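Local coordinates for 2,3-dimethylmalate lyase (Aspergillus niger, PDB 3FA3), which is a lyase of the phosphoenolpyruvate phosphomutase family, built on a TIM-barrel fold that carries its ligand at one end of the barrel, at residues Ala41-Gly46 and Ile237-Ala242; Ala111-Asp116 and Ile158-Ser163; Arg199-Asp204 and Met231-Ile236. All blocks are in the same frame, centred on the assembly; numbering follows the deposited sequence.

Interaction 1: Ala41-Gly46 and Ile237-Ala242; sequences ALYMTG and IFPFAA. With OAF (2,2-difluoro-3,3-dihydroxybutanedioic acid), chain V.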
loop_
_atom_site.group_PDB
_atom_site.type_symbol
_atom_site.label_atom_id
_atom_site.label_comp_id
_atom_site.label_asym_id
_atom_site.label_seq_id
_atom_site.Cartn_x
_atom_site.Cartn_y
_atom_site.Cartn_z
ATOM N N ALA B 41 -24.726 -1.148 -12.211
ATOM C CA ALA B 41 -23.584 -0.202 -12.205
ATOM C C ALA B 41 -23.358 0.197 -10.769
ATOM O O ALA B 41 -24.320 0.247 -10.031
ATOM C CB ALA B 41 -23.917 1.043 -13.010
ATOM N N LEU B 42 -22.114 0.475 -10.385
ATOM C CA LEU B 42 -21.762 0.956 -9.037
ATOM C C LEU B 42 -20.996 2.291 -9.103
ATOM O O LEU B 42 -20.266 2.539 -10.077
ATOM C CB LEU B 42 -20.898 -0.086 -8.284
ATOM C CG LEU B 42 -21.257 -1.578 -8.104
ATOM C CD1 LEU B 42 -20.252 -2.348 -7.243
ATOM C CD2 LEU B 42 -22.605 -1.700 -7.501
ATOM N N TYR B 43 -21.151 3.140 -8.078
ATOM C CA TYR B 43 -20.339 4.401 -7.911
ATOM C C TYR B 43 -19.421 4.382 -6.679
ATOM O O TYR B 43 -19.907 4.283 -5.524
ATOM C CB TYR B 43 -21.222 5.650 -7.861
ATOM C CG TYR B 43 -20.480 6.926 -7.488
ATOM C CD1 TYR B 43 -19.683 7.563 -8.419
ATOM C CD2 TYR B 43 -20.598 7.513 -6.206
ATOM C CE1 TYR B 43 -19.012 8.703 -8.115
ATOM C CE2 TYR B 43 -19.924 8.673 -5.899
ATOM C CZ TYR B 43 -19.128 9.257 -6.875
ATOM O OH TYR B 43 -18.416 10.404 -6.668
ATOM N N MET B 44 -18.109 4.471 -6.902
ATOM C CA MET B 44 -17.218 4.592 -5.755
ATOM C C MET B 44 -17.176 6.035 -5.250
ATOM O O MET B 44 -16.602 6.918 -5.894
ATOM C CB MET B 44 -15.789 4.101 -6.064
ATOM C CG MET B 44 -14.903 4.116 -4.837
ATOM S SD MET B 44 -13.202 3.666 -5.061
ATOM C CE MET B 44 -12.444 5.288 -5.103
ATOM N N THR B 45 -17.745 6.279 -4.088
ATOM C CA THR B 45 -17.661 7.608 -3.548
ATOM C C THR B 45 -16.308 7.988 -2.976
ATOM O O THR B 45 -15.818 7.334 -2.040
ATOM C CB THR B 45 -18.711 7.871 -2.457
ATOM O OG1 THR B 45 -18.215 8.911 -1.615
ATOM C CG2 THR B 45 -19.030 6.636 -1.612
ATOM N N GLY B 46 -15.722 9.049 -3.529
ATOM C CA GLY B 46 -14.547 9.678 -2.923
ATOM C C GLY B 46 -14.716 9.930 -1.412
ATOM O O GLY B 46 -13.925 9.360 -0.614
ATOM N N ILE B 237 -26.062 9.221 -9.966
ATOM C CA ILE B 237 -25.389 8.623 -8.800
ATOM C C ILE B 237 -26.002 9.107 -7.440
ATOM O O ILE B 237 -26.487 10.261 -7.284
ATOM C CB ILE B 237 -23.822 8.844 -8.777
ATOM C CG1 ILE B 237 -23.437 10.323 -8.886
ATOM C CG2 ILE B 237 -23.153 8.120 -9.842
ATOM C CD1 ILE B 237 -21.953 10.605 -8.595
ATOM N N PHE B 238 -25.923 8.217 -6.453
ATOM C CA PHE B 238 -26.322 8.517 -5.079
ATOM C C PHE B 238 -25.173 8.145 -4.162
ATOM O O PHE B 238 -25.184 7.060 -3.591
ATOM C CB PHE B 238 -27.555 7.704 -4.657
ATOM C CG PHE B 238 -28.643 7.614 -5.703
ATOM C CD1 PHE B 238 -28.629 6.591 -6.646
ATOM C CD2 PHE B 238 -29.713 8.498 -5.677
ATOM C CE1 PHE B 238 -29.659 6.457 -7.576
ATOM C CE2 PHE B 238 -30.756 8.415 -6.601
ATOM C CZ PHE B 238 -30.737 7.389 -7.567
ATOM N N PRO B 239 -24.181 9.022 -4.037
ATOM C CA PRO B 239 -22.958 8.759 -3.296
ATOM C C PRO B 239 -23.085 8.167 -1.848
ATOM O O PRO B 239 -22.282 7.275 -1.487
ATOM C CB PRO B 239 -22.282 10.132 -3.311
ATOM C CG PRO B 239 -22.700 10.672 -4.652
ATOM C CD PRO B 239 -24.147 10.340 -4.663
ATOM N N PHE B 240 -24.081 8.623 -1.053
ATOM C CA PHE B 240 -24.245 8.127 0.323
ATOM C C PHE B 240 -25.223 7.006 0.489
ATOM O O PHE B 240 -25.684 6.745 1.606
ATOM C CB PHE B 240 -24.486 9.259 1.323
ATOM C CG PHE B 240 -23.356 10.251 1.328
ATOM C CD1 PHE B 240 -22.029 9.796 1.288
ATOM C CD2 PHE B 240 -23.587 11.614 1.290
ATOM C CE1 PHE B 240 -20.952 10.694 1.223
ATOM C CE2 PHE B 240 -22.534 12.539 1.224
ATOM C CZ PHE B 240 -21.211 12.087 1.184
ATOM N N ALA B 241 -25.520 6.329 -0.610
ATOM C CA ALA B 241 -26.594 5.323 -0.592
ATOM C C ALA B 241 -26.202 4.109 0.206
ATOM O O ALA B 241 -27.093 3.398 0.666
ATOM C CB ALA B 241 -27.078 4.909 -1.992
ATOM N N ALA B 242 -24.898 3.880 0.407
ATOM C CA ALA B 242 -24.512 2.762 1.280
ATOM C C ALA B 242 -24.144 3.273 2.673
ATOM O O ALA B 242 -24.319 2.559 3.681
ATOM C CB ALA B 242 -23.411 1.971 0.697
HETATM O O2 OAF V . -19.042 10.782 -3.346
HETATM C C1 OAF V . -18.233 11.733 -3.519
HETATM O O1 OAF V . -17.034 11.777 -3.129
HETATM C C2 OAF V . -18.793 12.968 -4.255
HETATM O O4 OAF V . -19.809 12.616 -5.151
HETATM O O3 OAF V . -17.768 13.588 -4.993
HETATM C C3 OAF V . -19.469 13.894 -3.255
HETATM F F1 OAF V . -18.718 14.030 -2.143
HETATM F F2 OAF V . -20.722 13.340 -3.021
HETATM C C4 OAF V . -19.530 15.319 -3.799
HETATM O O5 OAF V . -18.474 15.950 -3.950
HETATM O O6 OAF V . -20.670 15.742 -4.032
#
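Tyr-43 and Ile-237 meet inside a TIM barrel, on strands 42-44 and 235-238, which flank strand 20-25; accordingly no hydrogen bond links the two segments, and side chains carry the contact. CG anti to the backbone N (chi1 171°) sends the phenol of Tyr-43 toward 237-242. Ile-237 puts CG1 between its own N and carbonyl carbon (chi1 55°), and the extended branch ends with CD1 over one ring face, 3.6 Å from the Tyr-43 ring centroid and 15° off the normal. This is a CH-pi contact. The two side chains cross at a slant, the other branch, CG2, lying 3.7 Å from Tyr-43 CB. Pro-239 approaches obliquely, its CG 3.6 Å from Tyr-43 CE2, and Thr-45 CG2 packs on the backbone O of Pro-239.

The hydroxyls of Tyr-43 and Thr-45 both reach the bound 2,2-difluoro-3,3-dihydroxybutanedioic acid. Tyr-43 OH accepts a bond from ligand O4 at 3.0 Å and is also hydrogen-bonded to His-113 NE2; two hydrogen bonds thus meet on the one hydroxyl and probably help to hold the ring in place. Thr-45 is the N-cap of helix 46-54: OG1 takes the N-H of Gly-48 while donating to the ligand. Ala-47 N binds the ligand too, and the helix start would probably stabilise the negative charge of its carboxylate.

At the end of the strand, a type I turn from Phe-238 to Ala-241 is closed by Ala-241 N to Phe-238 O, 3.1 Å. It carries Phe-240 against Leu-274 and Phe-238 against Pro-263 of the second subunit, so the ligand end of the barrel abuts a subunit interface. Ligand O2 lies at the edge of the Tyr-43 ring, in its plane, and Thr-45 OG1 donates to ligand O2 at 2.7 Å.

Interaction 2: Ala111-Asp116 and Ile158-Ser163; sequences AFHIED and IARTDS. With OAF (2,2-difluoro-3,3-dihydroxybutanedioic acid), chain V.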
loop_
_atom_site.group_PDB
_atom_site.type_symbol
_atom_site.label_atom_id
_atom_site.label_comp_id
_atom_site.label_asym_id
_atom_site.label_seq_id
_atom_site.Cartn_x
_atom_site.Cartn_y
_atom_site.Cartn_z
ATOM N N ALA B 111 -15.496 4.094 -15.563
ATOM C CA ALA B 111 -15.512 5.560 -15.720
ATOM C C ALA B 111 -14.843 6.212 -14.511
ATOM O O ALA B 111 -14.805 5.624 -13.415
ATOM C CB ALA B 111 -16.937 6.053 -15.822
ATOM N N PHE B 112 -14.315 7.416 -14.681
ATOM C CA PHE B 112 -13.864 8.183 -13.487
ATOM C C PHE B 112 -14.118 9.667 -13.681
ATOM O O PHE B 112 -14.211 10.115 -14.837
ATOM C CB PHE B 112 -12.383 7.898 -13.182
ATOM C CG PHE B 112 -11.434 8.384 -14.233
ATOM C CD1 PHE B 112 -10.628 9.484 -13.997
ATOM C CD2 PHE B 112 -11.356 7.772 -15.437
ATOM C CE1 PHE B 112 -9.758 9.970 -14.933
ATOM C CE2 PHE B 112 -10.471 8.266 -16.414
ATOM C CZ PHE B 112 -9.660 9.369 -16.149
ATOM N N HIS B 113 -14.246 10.437 -12.610
ATOM C CA HIS B 113 -14.533 11.879 -12.799
ATOM C C HIS B 113 -13.437 12.804 -12.260
ATOM O O HIS B 113 -12.842 12.520 -11.212
ATOM C CB HIS B 113 -15.967 12.298 -12.333
ATOM C CG HIS B 113 -16.253 12.115 -10.853
ATOM N ND1 HIS B 113 -15.678 12.899 -9.866
ATOM C CD2 HIS B 113 -17.092 11.266 -10.203
ATOM C CE1 HIS B 113 -16.116 12.509 -8.680
ATOM N NE2 HIS B 113 -16.974 11.521 -8.854
ATOM N N ILE B 114 -13.184 13.914 -12.942
ATOM C CA ILE B 114 -12.129 14.840 -12.555
ATOM C C ILE B 114 -12.707 16.246 -12.364
ATOM O O ILE B 114 -13.313 16.805 -13.267
ATOM C CB ILE B 114 -11.004 14.855 -13.654
ATOM C CG1 ILE B 114 -10.316 13.491 -13.746
ATOM C CG2 ILE B 114 -9.930 15.946 -13.404
ATOM C CD1 ILE B 114 -8.814 13.581 -13.381
ATOM N N GLU B 115 -12.490 16.847 -11.206
ATOM C CA GLU B 115 -13.121 18.153 -10.895
ATOM C C GLU B 115 -12.121 19.349 -11.066
ATOM O O GLU B 115 -10.931 19.104 -11.302
ATOM C CB GLU B 115 -13.806 18.098 -9.500
ATOM C CG GLU B 115 -12.827 17.987 -8.273
ATOM C CD GLU B 115 -13.368 17.130 -7.130
ATOM O OE1 GLU B 115 -14.039 16.094 -7.375
ATOM O OE2 GLU B 115 -13.099 17.482 -5.979
ATOM N N ASP B 116 -12.595 20.606 -10.940
ATOM C CA ASP B 116 -11.750 21.818 -11.114
ATOM C C ASP B 116 -11.292 22.471 -9.808
ATOM O O ASP B 116 -10.894 23.635 -9.732
ATOM C CB ASP B 116 -12.440 22.851 -12.012
ATOM C CG ASP B 116 -13.847 23.189 -11.554
ATOM O OD1 ASP B 116 -14.421 22.498 -10.690
ATOM O OD2 ASP B 116 -14.383 24.174 -12.074
ATOM N N ILE B 158 -15.200 11.388 -17.223
ATOM C CA ILE B 158 -16.239 12.326 -16.752
ATOM C C ILE B 158 -15.665 13.699 -16.269
ATOM O O ILE B 158 -14.784 13.740 -15.376
ATOM C CB ILE B 158 -17.065 11.725 -15.577
ATOM C CG1 ILE B 158 -17.766 10.417 -15.975
ATOM C CG2 ILE B 158 -18.029 12.790 -15.006
ATOM C CD1 ILE B 158 -18.369 9.683 -14.831
ATOM N N ALA B 159 -16.158 14.796 -16.872
ATOM C CA ALA B 159 -15.757 16.171 -16.502
ATOM C C ALA B 159 -16.666 16.827 -15.429
ATOM O O ALA B 159 -17.898 16.928 -15.581
ATOM C CB ALA B 159 -15.609 17.071 -17.760
ATOM N N ARG B 160 -16.057 17.273 -14.344
ATOM C CA ARG B 160 -16.863 17.823 -13.278
ATOM C C ARG B 160 -16.410 19.241 -12.966
ATOM O O ARG B 160 -15.197 19.515 -12.917
ATOM C CB ARG B 160 -16.857 16.900 -12.021
ATOM C CG ARG B 160 -17.418 17.540 -10.695
ATOM C CD ARG B 160 -17.449 16.581 -9.492
ATOM N NE ARG B 160 -17.424 17.312 -8.213
ATOM C CZ ARG B 160 -17.562 16.789 -6.994
ATOM N NH1 ARG B 160 -17.570 17.571 -5.927
ATOM N NH2 ARG B 160 -17.707 15.495 -6.845
ATOM N N THR B 161 -17.381 20.131 -12.763
ATOM C CA THR B 161 -17.058 21.413 -12.167
ATOM C C THR B 161 -17.750 21.604 -10.817
ATOM O O THR B 161 -18.904 21.173 -10.634
ATOM C CB THR B 161 -17.385 22.616 -13.111
ATOM O OG1 THR B 161 -16.824 23.844 -12.589
ATOM C CG2 THR B 161 -18.884 22.770 -13.286
ATOM N N ASP B 162 -17.029 22.273 -9.904
ATOM C CA ASP B 162 -17.535 22.721 -8.611
ATOM C C ASP B 162 -17.772 24.238 -8.634
ATOM O O ASP B 162 -17.920 24.909 -7.585
ATOM C CB ASP B 162 -16.546 22.326 -7.501
ATOM C CG ASP B 162 -16.604 20.807 -7.148
ATOM O OD1 ASP B 162 -17.328 20.448 -6.207
ATOM O OD2 ASP B 162 -15.947 19.964 -7.805
ATOM N N SER B 163 -17.831 24.787 -9.831
ATOM C CA SER B 163 -17.665 26.220 -9.973
ATOM C C SER B 163 -18.957 26.968 -9.828
ATOM O O SER B 163 -18.954 28.195 -9.900
ATOM C CB SER B 163 -17.057 26.564 -11.323
ATOM O OG SER B 163 -17.879 26.055 -12.355
HETATM O O2 OAF V . -19.042 10.782 -3.346
HETATM C C1 OAF V . -18.233 11.733 -3.519
HETATM O O1 OAF V . -17.034 11.777 -3.129
HETATM C C2 OAF V . -18.793 12.968 -4.255
HETATM O O4 OAF V . -19.809 12.616 -5.151
HETATM O O3 OAF V . -17.768 13.588 -4.993
HETATM C C3 OAF V . -19.469 13.894 -3.255
HETATM F F1 OAF V . -18.718 14.030 -2.143
HETATM F F2 OAF V . -20.722 13.340 -3.021
HETATM C C4 OAF V . -19.530 15.319 -3.799
HETATM O O5 OAF V . -18.474 15.950 -3.950
HETATM O O6 OAF V . -20.670 15.742 -4.032
#
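Two groups grip Asp-116 OD2: Thr-161 OG1 donates to it at 2.5 Å, 36° out of the carboxylate plane, and Arg-175 of helix 169-181 forms a salt bridge with it. The other oxygen, OD1, receives Asp-162 N at 2.7 Å on its syn lone pair. The aspartate thus ties together the ends of the two strands just where they leave the sheet.

Inside the sheet the pairing is parallel. Ile-158 bonds through N to Phe-112 O and through O to Ile-114 N, and Arg-160 N continues the ladder to Ile-114 O.

Arg-160 runs extended from CG to NE and is held on several sides. Asp-162 takes NE and NH1 side-on, with NH1 to OD1 2.9 Å and in the guanidinium plane. Glu-115 lies alongside, its OE1 3.5 Å above the centre of the guanidinium: a long salt bridge, a matter of charge alone, as no N-H points at the oxygen. Glu-115 also pairs with Lys-121. Arg-160 reaches the ligand as well, NH1 to O5 at 2.7 Å and NH2 to O3 at 2.7 Å. His-113 runs beside the arginine, their planes 36° apart. A manganese ion lies close by, and such a site at the C-terminal ends of parallel strands is characteristic of TIM barrels.

Interaction 3: Arg199-Asp204 and Met231-Ile236; sequences RQVIQD and MGFRII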
loop_
_atom_site.group_PDB
_atom_site.type_symbol
_atom_site.label_atom_id
_atom_site.label_comp_id
_atom_site.label_asym_id
_atom_site.label_seq_id
_atom_site.Cartn_x
_atom_site.Cartn_y
_atom_site.Cartn_z
ATOM N N ARG B 199 -33.095 20.809 -15.384
ATOM C CA ARG B 199 -33.751 20.849 -16.662
ATOM C C ARG B 199 -32.913 21.753 -17.594
ATOM O O ARG B 199 -32.667 21.404 -18.759
ATOM C CB ARG B 199 -35.199 21.402 -16.456
ATOM C CG ARG B 199 -36.382 20.938 -17.420
ATOM C CD ARG B 199 -37.884 20.912 -16.722
ATOM N NE ARG B 199 -38.239 19.603 -16.078
ATOM C CZ ARG B 199 -38.463 19.371 -14.772
ATOM N NH1 ARG B 199 -38.445 20.367 -13.878
ATOM N NH2 ARG B 199 -38.728 18.120 -14.368
ATOM N N GLN B 200 -32.456 22.899 -17.101
ATOM C CA GLN B 200 -31.758 23.831 -17.970
ATOM C C GLN B 200 -30.466 23.245 -18.482
ATOM O O GLN B 200 -30.319 23.053 -19.702
ATOM C CB GLN B 200 -31.481 25.135 -17.262
ATOM C CG GLN B 200 -32.504 26.160 -17.578
ATOM C CD GLN B 200 -32.144 26.973 -18.807
ATOM O OE1 GLN B 200 -31.647 26.443 -19.827
ATOM N NE2 GLN B 200 -32.402 28.290 -18.721
ATOM N N VAL B 201 -29.537 22.939 -17.558
ATOM C CA VAL B 201 -28.224 22.337 -17.924
ATOM C C VAL B 201 -28.244 21.186 -18.992
ATOM O O VAL B 201 -27.305 21.094 -19.805
ATOM C CB VAL B 201 -27.401 21.916 -16.672
ATOM C CG1 VAL B 201 -27.835 20.544 -16.153
ATOM C CG2 VAL B 201 -25.931 21.953 -16.982
ATOM N N ILE B 202 -29.293 20.338 -18.998
ATOM C CA ILE B 202 -29.432 19.301 -20.036
ATOM C C ILE B 202 -29.584 19.935 -21.405
ATOM O O ILE B 202 -28.831 19.572 -22.308
ATOM C CB ILE B 202 -30.539 18.281 -19.762
ATOM C CG1 ILE B 202 -30.252 17.604 -18.414
ATOM C CG2 ILE B 202 -30.489 17.213 -20.822
ATOM C CD1 ILE B 202 -31.429 16.854 -17.773
ATOM N N GLN B 203 -30.500 20.906 -21.525
ATOM C CA GLN B 203 -30.691 21.742 -22.720
ATOM C C GLN B 203 -29.417 22.425 -23.186
ATOM O O GLN B 203 -29.054 22.356 -24.373
ATOM C CB GLN B 203 -31.726 22.842 -22.427
ATOM C CG GLN B 203 -32.394 23.464 -23.665
ATOM C CD GLN B 203 -33.275 22.438 -24.351
ATOM O OE1 GLN B 203 -33.285 21.256 -23.931
ATOM N NE2 GLN B 203 -34.028 22.858 -25.379
ATOM N N ASP B 204 -28.742 23.107 -22.260
ATOM C CA ASP B 204 -27.573 23.880 -22.636
ATOM C C ASP B 204 -26.496 23.010 -23.201
ATOM O O ASP B 204 -25.771 23.433 -24.055
ATOM C CB ASP B 204 -27.001 24.582 -21.449
ATOM C CG ASP B 204 -27.882 25.677 -20.951
ATOM O OD1 ASP B 204 -28.990 25.928 -21.479
ATOM O OD2 ASP B 204 -27.444 26.303 -19.980
ATOM N N MET B 231 -36.102 14.085 -17.682
ATOM C CA MET B 231 -35.363 15.293 -17.968
ATOM C C MET B 231 -34.231 15.130 -18.998
ATOM O O MET B 231 -33.876 16.089 -19.692
ATOM C CB MET B 231 -34.770 15.804 -16.648
ATOM C CG MET B 231 -35.630 16.827 -15.934
ATOM S SD MET B 231 -34.707 17.310 -14.463
ATOM C CE MET B 231 -35.515 16.369 -13.167
ATOM N N GLY B 232 -33.622 13.954 -19.047
ATOM C CA GLY B 232 -32.583 13.686 -20.044
ATOM C C GLY B 232 -31.166 13.557 -19.506
ATOM O O GLY B 232 -30.195 14.006 -20.117
ATOM N N PHE B 233 -31.040 12.946 -18.342
ATOM C CA PHE B 233 -29.708 12.523 -17.881
ATOM C C PHE B 233 -29.369 11.148 -18.399
ATOM O O PHE B 233 -30.236 10.391 -18.780
ATOM C CB PHE B 233 -29.593 12.570 -16.349
ATOM C CG PHE B 233 -29.528 13.961 -15.821
ATOM C CD1 PHE B 233 -30.672 14.574 -15.307
ATOM C CD2 PHE B 233 -28.343 14.693 -15.906
ATOM C CE1 PHE B 233 -30.630 15.873 -14.876
ATOM C CE2 PHE B 233 -28.294 15.980 -15.472
ATOM C CZ PHE B 233 -29.435 16.571 -14.959
ATOM N N ARG B 234 -28.094 10.833 -18.395
ATOM C CA ARG B 234 -27.636 9.541 -18.868
ATOM C C ARG B 234 -27.199 8.636 -17.692
ATOM O O ARG B 234 -27.379 7.391 -17.743
ATOM C CB ARG B 234 -26.524 9.789 -19.886
ATOM C CG ARG B 234 -26.957 10.829 -20.871
ATOM C CD ARG B 234 -28.028 10.277 -21.804
ATOM N NE ARG B 234 -27.395 9.683 -22.967
ATOM C CZ ARG B 234 -27.178 8.380 -23.136
ATOM N NH1 ARG B 234 -27.581 7.509 -22.235
ATOM N NH2 ARG B 234 -26.572 7.942 -24.241
ATOM N N ILE B 235 -26.676 9.302 -16.647
ATOM C CA ILE B 235 -26.210 8.689 -15.405
ATOM C C ILE B 235 -26.703 9.460 -14.190
ATOM O O ILE B 235 -26.483 10.660 -14.099
ATOM C CB ILE B 235 -24.640 8.638 -15.317
ATOM C CG1 ILE B 235 -24.050 7.864 -16.502
ATOM C CG2 ILE B 235 -24.243 7.911 -14.072
ATOM C CD1 ILE B 235 -22.750 8.419 -17.079
ATOM N N ILE B 236 -27.361 8.765 -13.261
ATOM C CA ILE B 236 -27.595 9.291 -11.895
ATOM C C ILE B 236 -26.813 8.512 -10.800
ATOM O O ILE B 236 -26.864 7.278 -10.751
ATOM C CB ILE B 236 -29.097 9.315 -11.554
ATOM C CG1 ILE B 236 -29.302 9.999 -10.203
ATOM C CG2 ILE B 236 -29.737 7.881 -11.673
ATOM C CD1 ILE B 236 -30.680 10.573 -9.973
#
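Two torsions bring Ile-202 and Phe-233 together. In Ile-202, CG1 lies anti to the carbonyl carbon (chi1 -58°) and the branch then extends, which carries CD1 outward from helix 195-204. Phe-233 likewise has CG beside its backbone N (chi1 -72°), and its ring comes to rest with one face under that methyl. The approach is a CH-pi contact over the face, offset toward the rim; the model sets the carbons closer than they can really sit, so its exact spacing is doubtful. Firmer is Ile-202 CG1 at 3.7 Å from Phe-233 CZ, and Met-231 CB is a further apolar neighbour of the isoleucine. Val-201 CG1 adds a looser touch, 4.4 Å from Phe-233 CZ.

Between these side chains the backbone turns. Gly-232, with a positive phi of 110°, is the C-prime residue of a Schellman motif that ends helix 225-231: Phe-233 N reaches Ala-228 O and Gly-232 N reaches Lys-229 O. A CB on this glycine would point at Ile-202 CG2, so the absence of one leaves room for the methyl.

At the outer edge Arg-199, bent at its third torsion, crosses Met-231 at about a right angle. Met-231 SD stands 4.0 Å above the guanidinium plane, toward its rim, while Arg-199 NH2 lies 3.7 Å from Met-231 CG. A crystal neighbour also touches this exposed arginine and may influence its pose.

No hydrogen bond joins the segments, so apolar packing carries most of the contact. Helix 195-204 is thereby seated against the turn leading from helix 225-231 into strand 235-238; Phe-233 reaches on to Leu-212 of strand 211-213 and Ala-228 of helix 225-231, while Val-201 touches Tyr-169 of helix 169-181.

From the N terminus, residues 41-46 come first and wait for their partner until 237-242, so interaction 1 closes the longest loop, 190 residues, spanning most of the barrel. Within that loop, interaction 2 closes first, joining neighbouring strands 111-114 and 156-161 across an intervening helix, 134-150. Interaction 3 opens and closes later, still within the span of interaction 1, linking helix 195-204 to the approach of the last strand. Interactions 2 and 3 are therefore in series and neither crosses the other. Strand 235-238 passes directly from interaction 3 to interaction 1, whereas interactions 1 and 2 converge on one ligand and touch directly through Tyr-43 and His-113. Together they connect the barrel's interior, its ligand end and its outer helices.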